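Local coordinates for protein putative aminooxidase (PDB 2B9Y) that binds flavin-adenine dinucleotide and probably isomerises double bonds of fatty acids, on a fold of the flavin-containing amine oxidase family, at residues H31-L36 with L216-E221; Y281-C286 with I324-L329; H309-Y314 with Y328-H333. All blocks are in the same frame, centred on the assembly; numbering follows the deposited sequence.

Contact 1: residues H31-L36 with L216-E221; sequences HDYTIL and LEHPAE. With BU1 (1,4-butanediol), chain K.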
loop_
_atom_site.group_PDB
_atom_site.type_symbol
_atom_site.label_atom_id
_atom_site.label_comp_id
_atom_site.label_asym_id
_atom_site.label_seq_id
_atom_site.Cartn_x
_atom_site.Cartn_y
_atom_site.Cartn_z
ATOM N N HIS A 31 2.194 -27.064 6.968
ATOM C CA HIS A 31 1.623 -26.856 8.294
ATOM C C HIS A 31 2.623 -26.383 9.315
ATOM O O HIS A 31 2.211 -25.930 10.384
ATOM C CB HIS A 31 0.959 -28.137 8.802
ATOM C CG HIS A 31 -0.248 -28.514 8.017
ATOM N ND1 HIS A 31 -0.219 -29.469 7.030
ATOM C CD2 HIS A 31 -1.505 -28.026 8.036
ATOM C CE1 HIS A 31 -1.415 -29.561 6.478
ATOM N NE2 HIS A 31 -2.215 -28.694 7.074
ATOM N N ASP A 32 3.913 -26.469 9.008
ATOM C CA ASP A 32 4.933 -26.094 9.975
ATOM C C ASP A 32 5.502 -24.691 9.701
ATOM O O ASP A 32 6.721 -24.466 9.681
ATOM C CB ASP A 32 6.026 -27.168 10.035
ATOM C CG ASP A 32 6.921 -27.041 11.271
ATOM O OD1 ASP A 32 6.805 -26.031 12.010
ATOM O OD2 ASP A 32 7.756 -27.950 11.501
ATOM N N TYR A 33 4.601 -23.724 9.562
ATOM C CA TYR A 33 5.003 -22.327 9.389
ATOM C C TYR A 33 4.858 -21.590 10.731
ATOM O O TYR A 33 4.049 -21.983 11.589
ATOM C CB TYR A 33 4.169 -21.641 8.288
ATOM C CG TYR A 33 2.715 -21.527 8.665
ATOM C CD1 TYR A 33 2.254 -20.434 9.401
ATOM C CD2 TYR A 33 1.819 -22.529 8.349
ATOM C CE1 TYR A 33 0.930 -20.332 9.796
ATOM C CE2 TYR A 33 0.484 -22.436 8.737
ATOM C CZ TYR A 33 0.048 -21.323 9.462
ATOM O OH TYR A 33 -1.253 -21.214 9.855
ATOM N N THR A 34 5.652 -20.535 10.891
ATOM C CA THR A 34 5.579 -19.649 12.040
ATOM C C THR A 34 5.663 -18.219 11.523
ATOM O O THR A 34 6.537 -17.904 10.716
ATOM C CB THR A 34 6.735 -19.900 13.043
ATOM O OG1 THR A 34 6.747 -21.275 13.406
ATOM C CG2 THR A 34 6.560 -19.084 14.307
ATOM N N ILE A 35 4.733 -17.376 11.965
ATOM C CA ILE A 35 4.760 -15.954 11.637
ATOM C C ILE A 35 5.339 -15.196 12.825
ATOM O O ILE A 35 4.903 -15.376 13.966
ATOM C CB ILE A 35 3.371 -15.397 11.273
ATOM C CG1 ILE A 35 2.780 -16.187 10.097
ATOM C CG2 ILE A 35 3.491 -13.902 10.935
ATOM C CD1 ILE A 35 1.245 -16.121 9.948
ATOM N N LEU A 36 6.338 -14.364 12.545
ATOM C CA LEU A 36 7.042 -13.601 13.575
ATOM C C LEU A 36 6.775 -12.121 13.332
ATOM O O LEU A 36 7.147 -11.572 12.281
ATOM C CB LEU A 36 8.553 -13.881 13.544
ATOM C CG LEU A 36 8.973 -15.349 13.462
ATOM C CD1 LEU A 36 10.521 -15.486 13.352
ATOM C CD2 LEU A 36 8.422 -16.117 14.650
ATOM N N LEU A 216 -5.881 -18.999 11.500
ATOM C CA LEU A 216 -4.673 -19.724 11.121
ATOM C C LEU A 216 -4.412 -20.806 12.142
ATOM O O LEU A 216 -4.735 -20.675 13.337
ATOM C CB LEU A 216 -3.464 -18.820 11.028
ATOM C CG LEU A 216 -3.383 -17.793 9.892
ATOM C CD1 LEU A 216 -2.085 -17.069 10.026
ATOM C CD2 LEU A 216 -3.577 -18.417 8.475
ATOM N N GLU A 217 -3.864 -21.899 11.645
ATOM C CA GLU A 217 -3.436 -23.000 12.460
ATOM C C GLU A 217 -2.322 -22.543 13.382
ATOM O O GLU A 217 -2.214 -22.991 14.515
ATOM C CB GLU A 217 -2.934 -24.058 11.513
ATOM C CG GLU A 217 -2.716 -25.398 12.049
ATOM C CD GLU A 217 -2.387 -26.352 10.901
ATOM O OE1 GLU A 217 -3.278 -26.618 10.023
ATOM O OE2 GLU A 217 -1.232 -26.812 10.899
ATOM N N HIS A 218 -1.499 -21.621 12.910
ATOM C CA HIS A 218 -0.497 -21.021 13.768
ATOM C C HIS A 218 -0.650 -19.520 13.730
ATOM O O HIS A 218 -0.025 -18.855 12.914
ATOM C CB HIS A 218 0.904 -21.430 13.344
ATOM C CG HIS A 218 1.093 -22.908 13.258
ATOM N ND1 HIS A 218 1.149 -23.713 14.374
ATOM C CD2 HIS A 218 1.189 -23.733 12.192
ATOM C CE1 HIS A 218 1.278 -24.972 14.000
ATOM N NE2 HIS A 218 1.299 -25.012 12.679
ATOM N N PRO A 219 -1.497 -18.964 14.620
ATOM C CA PRO A 219 -1.575 -17.508 14.682
ATOM C C PRO A 219 -0.199 -16.925 14.954
ATOM O O PRO A 219 0.642 -17.586 15.566
ATOM C CB PRO A 219 -2.541 -17.257 15.838
ATOM C CG PRO A 219 -3.413 -18.487 15.858
ATOM C CD PRO A 219 -2.429 -19.603 15.569
ATOM N N ALA A 220 0.031 -15.698 14.498
ATOM C CA ALA A 220 1.325 -15.054 14.633
ATOM C C ALA A 220 1.893 -15.025 16.057
ATOM O O ALA A 220 1.178 -14.792 17.041
ATOM C CB ALA A 220 1.240 -13.614 14.086
ATOM N N GLU A 221 3.204 -15.191 16.142
ATOM C CA GLU A 221 3.931 -14.896 17.350
ATOM C C GLU A 221 4.200 -13.401 17.359
ATOM O O GLU A 221 4.735 -12.863 16.389
ATOM C CB GLU A 221 5.256 -15.663 17.410
ATOM C CG GLU A 221 5.138 -17.177 17.304
ATOM C CD GLU A 221 4.590 -17.805 18.576
ATOM O OE1 GLU A 221 4.767 -17.174 19.651
ATOM O OE2 GLU A 221 3.992 -18.919 18.502
HETATM C C1 BU1 K . -0.339 -17.058 19.295
HETATM C C2 BU1 K . 0.368 -15.982 20.116
HETATM C C3 BU1 K . 1.871 -16.141 19.996
HETATM C C4 BU1 K . 2.742 -15.208 20.863
HETATM O O5 BU1 K . 0.171 -18.403 19.457
HETATM O O6 BU1 K . 2.227 -13.889 20.961
HETATM O O HOH W 1 2.810 -18.492 13.648
#
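Tyr33 holds CG in the cramped slot between its backbone N and carbonyl carbon (chi1 66°), and His218 sets CG beside its own backbone N, which brings the two rings together edge-to-face. CD2 of His218 lies over one face of the tyrosine, toward the rim, with ring centroids 5.0 Å apart and planes at 79°. The hydroxyl of the same tyrosine meets the loop backbone: His218 N donates to Tyr33 OH at 3.1 Å, nearly straight at 162°, and Glu26 of helix 16-27 binds that hydroxyl as well. The edge of the His218 ring also makes a short, bent and weak bond from NE2 to His31 O, 2.6 Å. Beyond it, the Glu217 carboxylate lies almost coplanar with the His31 ring, Glu217 OE1 3.0 Å from His31 CD2 at its edge. Farther along, Ile35 CD1 presses tightly on Leu216 CD1, 3.5 Å away. Glu221 N donates to Ile35 O at 2.8 Å within a single backbone bridge between Leu36 and Glu221, and a water joins Ile35 N to His218 O. Polar groups of the loop thus supply partners along the outer edge of strand 33-36, an outermost strand of the parallel Rossmann-type sheet.

Contact 2: residues Y281-C286 with I324-L329; sequences YMVDAC and IITTYL. With BU1 (1,4-butanediol), chain G; FAD (flavin-adenine dinucleotide), chain F.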
loop_
_atom_site.group_PDB
_atom_site.type_symbol
_atom_site.label_atom_id
_atom_site.label_comp_id
_atom_site.label_asym_id
_atom_site.label_seq_id
_atom_site.Cartn_x
_atom_site.Cartn_y
_atom_site.Cartn_z
ATOM N N TYR A 281 4.401 9.035 4.471
ATOM C CA TYR A 281 2.968 9.339 4.393
ATOM C C TYR A 281 2.453 9.523 5.814
ATOM O O TYR A 281 2.521 8.604 6.633
ATOM C CB TYR A 281 2.252 8.187 3.674
ATOM C CG TYR A 281 0.824 8.427 3.208
ATOM C CD1 TYR A 281 0.380 9.682 2.800
ATOM C CD2 TYR A 281 -0.073 7.364 3.131
ATOM C CE1 TYR A 281 -0.944 9.876 2.341
ATOM C CE2 TYR A 281 -1.380 7.548 2.665
ATOM C CZ TYR A 281 -1.803 8.808 2.278
ATOM O OH TYR A 281 -3.081 8.978 1.827
ATOM N N MET A 282 1.977 10.729 6.109
ATOM C CA MET A 282 1.600 11.090 7.464
ATOM C C MET A 282 0.093 11.268 7.593
ATOM O O MET A 282 -0.541 11.991 6.827
ATOM C CB MET A 282 2.312 12.365 7.903
ATOM C CG MET A 282 2.303 12.540 9.411
ATOM S SD MET A 282 3.310 13.915 9.981
ATOM C CE MET A 282 2.237 15.325 9.728
ATOM N N VAL A 283 -0.458 10.604 8.595
ATOM C CA VAL A 283 -1.878 10.583 8.842
ATOM C C VAL A 283 -2.136 11.231 10.186
ATOM O O VAL A 283 -1.445 10.943 11.156
ATOM C CB VAL A 283 -2.448 9.132 8.823
ATOM C CG1 VAL A 283 -3.954 9.129 9.202
ATOM C CG2 VAL A 283 -2.223 8.516 7.457
ATOM N N ASP A 284 -3.105 12.137 10.230
ATOM C CA ASP A 284 -3.513 12.718 11.492
ATOM C C ASP A 284 -4.969 12.436 11.750
ATOM O O ASP A 284 -5.818 12.715 10.913
ATOM C CB ASP A 284 -3.227 14.206 11.544
ATOM C CG ASP A 284 -1.740 14.508 11.674
ATOM O OD1 ASP A 284 -1.273 14.774 12.809
ATOM O OD2 ASP A 284 -1.045 14.460 10.645
ATOM N N ALA A 285 -5.223 11.854 12.926
ATOM C CA ALA A 285 -6.583 11.585 13.401
ATOM C C ALA A 285 -7.064 12.782 14.237
ATOM O O ALA A 285 -6.567 13.044 15.325
ATOM C CB ALA A 285 -6.629 10.255 14.201
ATOM N N CYS A 286 -8.048 13.495 13.699
ATOM C CA CYS A 286 -8.423 14.805 14.177
ATOM C C CYS A 286 -9.863 14.862 14.646
ATOM O O CYS A 286 -10.743 14.195 14.110
ATOM C CB CYS A 286 -8.293 15.840 13.063
ATOM S SG CYS A 286 -6.682 16.030 12.332
ATOM N N ILE A 324 -13.824 10.900 14.476
ATOM C CA ILE A 324 -12.497 11.157 13.958
ATOM C C ILE A 324 -12.538 11.490 12.474
ATOM O O ILE A 324 -13.169 10.770 11.676
ATOM C CB ILE A 324 -11.547 9.946 14.196
ATOM C CG1 ILE A 324 -11.353 9.696 15.694
ATOM C CG2 ILE A 324 -10.171 10.139 13.474
ATOM C CD1 ILE A 324 -10.562 10.805 16.417
ATOM N N ILE A 325 -11.876 12.597 12.118
ATOM C CA ILE A 325 -11.553 12.901 10.724
ATOM C C ILE A 325 -10.059 12.748 10.530
ATOM O O ILE A 325 -9.294 13.451 11.163
ATOM C CB ILE A 325 -11.964 14.335 10.318
ATOM C CG1 ILE A 325 -13.488 14.546 10.513
ATOM C CG2 ILE A 325 -11.499 14.629 8.830
ATOM C CD1 ILE A 325 -14.424 13.785 9.543
ATOM N N THR A 326 -9.635 11.848 9.639
ATOM C CA THR A 326 -8.214 11.693 9.324
ATOM C C THR A 326 -7.800 12.526 8.100
ATOM O O THR A 326 -8.536 12.599 7.104
ATOM C CB THR A 326 -7.792 10.208 9.090
ATOM O OG1 THR A 326 -8.799 9.492 8.345
ATOM C CG2 THR A 326 -7.493 9.496 10.429
ATOM N N THR A 327 -6.607 13.113 8.187
ATOM C CA THR A 327 -6.004 13.909 7.134
ATOM C C THR A 327 -4.748 13.183 6.629
ATOM O O THR A 327 -4.140 12.340 7.341
ATOM C CB THR A 327 -5.625 15.322 7.656
ATOM O OG1 THR A 327 -4.607 15.220 8.661
ATOM C CG2 THR A 327 -6.844 16.029 8.262
ATOM N N TYR A 328 -4.394 13.470 5.381
ATOM C CA TYR A 328 -3.346 12.716 4.671
ATOM C C TYR A 328 -2.441 13.699 3.916
ATOM O O TYR A 328 -2.925 14.552 3.167
ATOM C CB TYR A 328 -3.980 11.726 3.668
ATOM C CG TYR A 328 -4.896 10.786 4.342
ATOM C CD1 TYR A 328 -4.448 9.558 4.775
ATOM C CD2 TYR A 328 -6.223 11.149 4.614
ATOM C CE1 TYR A 328 -5.300 8.692 5.452
ATOM C CE2 TYR A 328 -7.058 10.309 5.281
ATOM C CZ TYR A 328 -6.613 9.086 5.695
ATOM O OH TYR A 328 -7.463 8.243 6.353
ATOM N N LEU A 329 -1.139 13.563 4.132
ATOM C CA LEU A 329 -0.144 14.416 3.491
ATOM C C LEU A 329 1.163 13.649 3.268
ATOM O O LEU A 329 1.477 12.706 3.996
ATOM C CB LEU A 329 0.076 15.685 4.314
ATOM C CG LEU A 329 0.783 15.531 5.670
ATOM C CD1 LEU A 329 2.338 15.557 5.547
ATOM C CD2 LEU A 329 0.290 16.644 6.627
HETATM C C1 BU1 G . -10.875 9.146 1.050
HETATM C C2 BU1 G . -9.719 8.989 2.048
HETATM C C3 BU1 G . -8.456 8.593 1.282
HETATM C C4 BU1 G . -7.194 8.517 2.150
HETATM O O5 BU1 G . -12.199 9.260 1.606
HETATM O O6 BU1 G . -6.307 7.422 1.785
HETATM P PA FAD F . 2.627 -3.967 6.295
HETATM O O1A FAD F . 1.139 -3.732 6.390
HETATM O O2A FAD F . 3.510 -2.764 6.521
HETATM O O5B FAD F . 2.979 -5.082 7.402
HETATM C C5B FAD F . 4.325 -5.316 7.743
HETATM C C4B FAD F . 4.371 -6.084 9.053
HETATM O O4B FAD F . 5.690 -6.496 9.340
HETATM C C3B FAD F . 3.895 -5.246 10.238
HETATM O O3B FAD F . 3.046 -6.017 11.062
HETATM C C2B FAD F . 5.167 -4.874 10.962
HETATM O O2B FAD F . 4.944 -4.673 12.337
HETATM C C1B FAD F . 6.008 -6.109 10.666
HETATM N N9A FAD F . 7.457 -5.921 10.782
HETATM C C8A FAD F . 8.209 -4.880 10.313
HETATM N N7A FAD F . 9.505 -5.103 10.616
HETATM C C5A FAD F . 9.601 -6.273 11.283
HETATM C C6A FAD F . 10.671 -6.968 11.826
HETATM N N6A FAD F . 11.920 -6.488 11.796
HETATM N N1A FAD F . 10.419 -8.167 12.452
HETATM C C2A FAD F . 9.143 -8.674 12.542
HETATM N N3A FAD F . 8.078 -7.996 12.013
HETATM C C4A FAD F . 8.307 -6.805 11.390
HETATM N N1 FAD F . -4.087 -0.406 0.841
HETATM C C2 FAD F . -5.209 -0.665 0.095
HETATM O O2 FAD F . -5.319 -1.725 -0.516
HETATM N N3 FAD F . -6.213 0.277 0.027
HETATM C C4 FAD F . -6.104 1.476 0.710
HETATM O O4 FAD F . -7.082 2.259 0.773
HETATM C C4X FAD F . -4.972 1.757 1.456
HETATM N N5 FAD F . -4.820 2.977 2.080
HETATM C C5X FAD F . -3.784 3.155 2.941
HETATM C C6 FAD F . -3.752 4.324 3.671
HETATM C C7 FAD F . -2.778 4.506 4.620
HETATM C C7M FAD F . -2.792 5.782 5.390
HETATM C C8 FAD F . -1.835 3.501 4.839
HETATM C C8M FAD F . -0.785 3.630 5.914
HETATM C C9 FAD F . -1.868 2.325 4.089
HETATM C C9A FAD F . -2.844 2.136 3.123
HETATM N N10 FAD F . -2.882 1.010 2.295
HETATM C C10 FAD F . -3.975 0.789 1.522
HETATM C "C1'" FAD F . -1.714 0.106 2.027
HETATM C "C2'" FAD F . -1.878 -1.247 2.752
HETATM O "O2'" FAD F . -2.322 -1.085 4.093
HETATM C "C3'" FAD F . -0.534 -1.983 2.768
HETATM O "O3'" FAD F . -0.041 -2.022 1.454
HETATM C "C4'" FAD F . -0.625 -3.403 3.325
HETATM O "O4'" FAD F . -0.877 -3.412 4.711
HETATM C "C5'" FAD F . 0.698 -4.080 3.072
HETATM O "O5'" FAD F . 0.774 -5.297 3.780
HETATM P P FAD F . 2.254 -5.835 4.124
HETATM O O1P FAD F . 2.129 -7.109 4.944
HETATM O O2P FAD F . 2.955 -6.044 2.813
HETATM O O3P FAD F . 3.001 -4.596 4.854
HETATM O O HOH W 2 -1.857 14.381 7.981
#
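Strands 281-286 and 325-329 run antiparallel, their directions 158° apart and their axes 4.5 Å apart at closest approach. Hydrogen-bonded pairs form at Met282-Leu329, Asp284-Thr327 and Cys286-Ile325, two bonds each; Met282 N to Leu329 O, 2.9 Å, is nearly straight. At the non-hydrogen-bonded pairs between them, Val283 CA approaches Thr327 O at 3.2 Å and Thr326 CA approaches Asp284 O, both as CA-H...O contacts.

On the face of Val283 and Tyr328 the two side chains lie alongside each other, with Val283 CG2 3.6 Å from Tyr328 CD1. Tyr281, its CG anti to the backbone N (chi1 -167°), swings its ring against Tyr328, putting Tyr281 OH 3.3 Å from Tyr328 CD1 with the planes 37° apart; the Tyr281 hydroxyl is hydrogen-bonded to Ala167 O. The C7M methyl of FAD sits in the plane of the Tyr328 ring at its edge and 3.5 Å from Val283 CG2. On the other face, Met282 CE meets Leu329 CD2 at 3.9 Å, while a water lies 2.8 Å from Asp284 OD2 and within hydrogen-bonding distance of Thr327 OG1 and Met282 O, with more acceptors around it than its protons can serve.

One face of this strand pair therefore offers the dimethylbenzene end of the flavin an apolar, aromatic wall, whereas the other, packed against helix 341-354, holds a buried carboxylate beside a water, with Glu365 close enough that the proximity of like charges may raise the affinity of one of them for a proton.

Contact 3: residues H309-Y314 with Y328-H333; sequences HVMVYY and YLLRNH. With BU1 (1,4-butanediol), chain G.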
loop_
_atom_site.group_PDB
_atom_site.type_symbol
_atom_site.label_atom_id
_atom_site.label_comp_id
_atom_site.label_asym_id
_atom_site.label_seq_id
_atom_site.Cartn_x
_atom_site.Cartn_y
_atom_site.Cartn_z
ATOM N N HIS A 309 1.256 19.637 2.279
ATOM C CA HIS A 309 -0.103 20.092 2.467
ATOM C C HIS A 309 -1.089 18.932 2.464
ATOM O O HIS A 309 -0.835 17.883 1.884
ATOM C CB HIS A 309 -0.472 21.066 1.359
ATOM C CG HIS A 309 0.045 22.441 1.590
ATOM N ND1 HIS A 309 -0.549 23.310 2.481
ATOM C CD2 HIS A 309 1.118 23.095 1.077
ATOM C CE1 HIS A 309 0.129 24.444 2.496
ATOM N NE2 HIS A 309 1.146 24.339 1.657
ATOM N N VAL A 310 -2.244 19.154 3.085
ATOM C CA VAL A 310 -3.308 18.156 3.135
ATOM C C VAL A 310 -3.874 17.948 1.722
ATOM O O VAL A 310 -4.308 18.898 1.049
ATOM C CB VAL A 310 -4.416 18.576 4.141
ATOM C CG1 VAL A 310 -5.620 17.631 4.055
ATOM C CG2 VAL A 310 -3.826 18.645 5.621
ATOM N N MET A 311 -3.844 16.692 1.284
ATOM C CA MET A 311 -4.276 16.320 -0.053
ATOM C C MET A 311 -5.693 15.738 -0.075
ATOM O O MET A 311 -6.385 15.768 -1.105
ATOM C CB MET A 311 -3.302 15.295 -0.623
ATOM C CG MET A 311 -1.858 15.770 -0.700
ATOM S SD MET A 311 -0.847 14.539 -1.529
ATOM C CE MET A 311 -0.799 13.221 -0.299
ATOM N N VAL A 312 -6.114 15.217 1.073
ATOM C CA VAL A 312 -7.408 14.575 1.227
ATOM C C VAL A 312 -7.662 14.467 2.748
ATOM O O VAL A 312 -6.713 14.371 3.530
ATOM C CB VAL A 312 -7.431 13.146 0.537
ATOM C CG1 VAL A 312 -6.259 12.289 1.001
ATOM C CG2 VAL A 312 -8.764 12.395 0.745
ATOM N N TYR A 313 -8.933 14.521 3.140
ATOM C CA TYR A 313 -9.360 14.132 4.498
ATOM C C TYR A 313 -10.609 13.249 4.425
ATOM O O TYR A 313 -11.473 13.431 3.549
ATOM C CB TYR A 313 -9.600 15.345 5.425
ATOM C CG TYR A 313 -10.585 16.362 4.893
ATOM C CD1 TYR A 313 -11.945 16.237 5.146
ATOM C CD2 TYR A 313 -10.155 17.453 4.126
ATOM C CE1 TYR A 313 -12.835 17.137 4.634
ATOM C CE2 TYR A 313 -11.050 18.378 3.621
ATOM C CZ TYR A 313 -12.385 18.215 3.863
ATOM O OH TYR A 313 -13.311 19.130 3.402
ATOM N N TYR A 314 -10.679 12.308 5.368
ATOM C CA TYR A 314 -11.650 11.211 5.345
ATOM C C TYR A 314 -12.804 11.410 6.331
ATOM O O TYR A 314 -12.653 11.356 7.555
ATOM C CB TYR A 314 -10.908 9.897 5.593
ATOM C CG TYR A 314 -11.742 8.641 5.721
ATOM C CD1 TYR A 314 -12.977 8.487 5.058
ATOM C CD2 TYR A 314 -11.270 7.573 6.464
ATOM C CE1 TYR A 314 -13.716 7.295 5.182
ATOM C CE2 TYR A 314 -12.007 6.384 6.598
ATOM C CZ TYR A 314 -13.202 6.243 5.965
ATOM O OH TYR A 314 -13.877 5.060 6.113
ATOM N N TYR A 328 -4.394 13.470 5.381
ATOM C CA TYR A 328 -3.346 12.716 4.671
ATOM C C TYR A 328 -2.441 13.699 3.916
ATOM O O TYR A 328 -2.925 14.552 3.167
ATOM C CB TYR A 328 -3.980 11.726 3.668
ATOM C CG TYR A 328 -4.896 10.786 4.342
ATOM C CD1 TYR A 328 -4.448 9.558 4.775
ATOM C CD2 TYR A 328 -6.223 11.149 4.614
ATOM C CE1 TYR A 328 -5.300 8.692 5.452
ATOM C CE2 TYR A 328 -7.058 10.309 5.281
ATOM C CZ TYR A 328 -6.613 9.086 5.695
ATOM O OH TYR A 328 -7.463 8.243 6.353
ATOM N N LEU A 329 -1.139 13.563 4.132
ATOM C CA LEU A 329 -0.144 14.416 3.491
ATOM C C LEU A 329 1.163 13.649 3.268
ATOM O O LEU A 329 1.477 12.706 3.996
ATOM C CB LEU A 329 0.076 15.685 4.314
ATOM C CG LEU A 329 0.783 15.531 5.670
ATOM C CD1 LEU A 329 2.338 15.557 5.547
ATOM C CD2 LEU A 329 0.290 16.644 6.627
ATOM N N LEU A 330 1.913 14.068 2.245
ATOM C CA LEU A 330 3.250 13.501 1.954
ATOM C C LEU A 330 4.366 14.459 2.391
ATOM O O LEU A 330 4.232 15.680 2.264
ATOM C CB LEU A 330 3.394 13.152 0.471
ATOM C CG LEU A 330 2.786 11.821 0.030
ATOM C CD1 LEU A 330 2.657 11.699 -1.526
ATOM C CD2 LEU A 330 3.619 10.662 0.619
ATOM N N ARG A 331 5.454 13.879 2.896
ATOM C CA ARG A 331 6.590 14.625 3.475
ATOM C C ARG A 331 7.845 14.576 2.606
ATOM O O ARG A 331 8.821 15.244 2.902
ATOM C CB ARG A 331 6.933 14.068 4.872
ATOM C CG ARG A 331 5.792 14.240 5.932
ATOM C CD ARG A 331 6.169 13.703 7.314
ATOM N NE ARG A 331 7.503 14.177 7.685
ATOM C CZ ARG A 331 8.351 13.550 8.490
ATOM N NH1 ARG A 331 8.023 12.404 9.075
ATOM N NH2 ARG A 331 9.535 14.095 8.728
ATOM N N ASN A 332 7.810 13.805 1.531
ATOM C CA ASN A 332 8.955 13.667 0.668
ATOM C C ASN A 332 8.635 13.681 -0.834
ATOM O O ASN A 332 7.522 13.378 -1.290
ATOM C CB ASN A 332 9.712 12.379 1.005
ATOM C CG ASN A 332 8.962 11.134 0.576
ATOM O OD1 ASN A 332 7.908 10.817 1.114
ATOM N ND2 ASN A 332 9.509 10.420 -0.411
ATOM N N HIS A 333 9.662 14.024 -1.587
ATOM C CA HIS A 333 9.644 14.001 -3.039
ATOM C C HIS A 333 11.120 13.982 -3.477
ATOM O O HIS A 333 11.943 14.701 -2.888
ATOM C CB HIS A 333 8.931 15.239 -3.610
ATOM C CG HIS A 333 8.697 15.166 -5.088
ATOM N ND1 HIS A 333 9.696 15.386 -6.012
ATOM C CD2 HIS A 333 7.586 14.877 -5.801
ATOM C CE1 HIS A 333 9.212 15.230 -7.230
ATOM N NE2 HIS A 333 7.931 14.923 -7.128
HETATM C C1 BU1 G . -10.875 9.146 1.050
HETATM C C2 BU1 G . -9.719 8.989 2.048
HETATM C C3 BU1 G . -8.456 8.593 1.282
HETATM C C4 BU1 G . -7.194 8.517 2.150
HETATM O O5 BU1 G . -12.199 9.260 1.606
HETATM O O6 BU1 G . -6.307 7.422 1.785
HETATM O O HOH W 3 1.354 16.616 0.796
#
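Val312 CG1 packs on the root of the Tyr328 side chain, 3.6 Å from Tyr328 CB, and the carbonyl oxygen of Val312 lies in the plane of the tyrosine ring, at the edge formed by CD2. Farther out along that ring, Tyr314 runs side by side with Tyr328 and lays its CB 3.9 Å from Tyr328 CE2. A 1,4-butanediol molecule covers one face of the Tyr328 ring: its C4 stands over the ring centre, 3.5 Å above the plane, while its C2 lies 3.8 Å from Val312 CG2. Because Val312 turns CG1 into the position between its backbone N and carbonyl carbon (chi1 52°), one methyl meets the tyrosine and the other meets the diol.

The backbone sets these groups in place. Met311 N donates to Tyr328 O at 3.0 Å, almost perfectly straight at 178° and nearly in line with the carbonyl; the return bond from Tyr328 N to Val312 O is bent and weak. A water continues the pairing, donating to His309 O and accepting from Leu330 N, where the main chains have no direct bond. Nearby, the bent chain of Met311 brings CE to Leu330 CG, 3.9 Å away, and His309 O rests 3.4 Å from Leu329 CB.

In the next shell, Tyr328 OH is hydrogen-bonded to Thr326 OG1 and Tyr314 OH to Arg316, while Asp351 of helix 341-354 receives both His309 ND1 and Val310 N. The two segments belong to the beta hairpin of strands 312-315 and 325-330, inside the mixed sheet: strand 295-297 adjoins the first, strand 277-288 the second, and helix 341-354 packs against His309, Tyr313 and Leu329.

Contacts 2 and 3 are neighbours in one mixed sheet, their centres 8 Å apart, and share Tyr328 and Leu329 of strand 325-330, which is paired with 281-286 along one edge and with 309-314 along the other. A probable hydrogen bond from Tyr314 N to Thr326 O, 2.8 Å, joins them further. Through Tyr328 both face the same 1,4-butanediol beside the flavin ring, consistent with a wall of the substrate pocket. Contact 1 stands apart, its centre about 33 Å from that of contact 2 and 36 Å from that of contact 3, in the Rossmann-type part, where Leu36 touches FAD. The cofactor thus spans the distance between them.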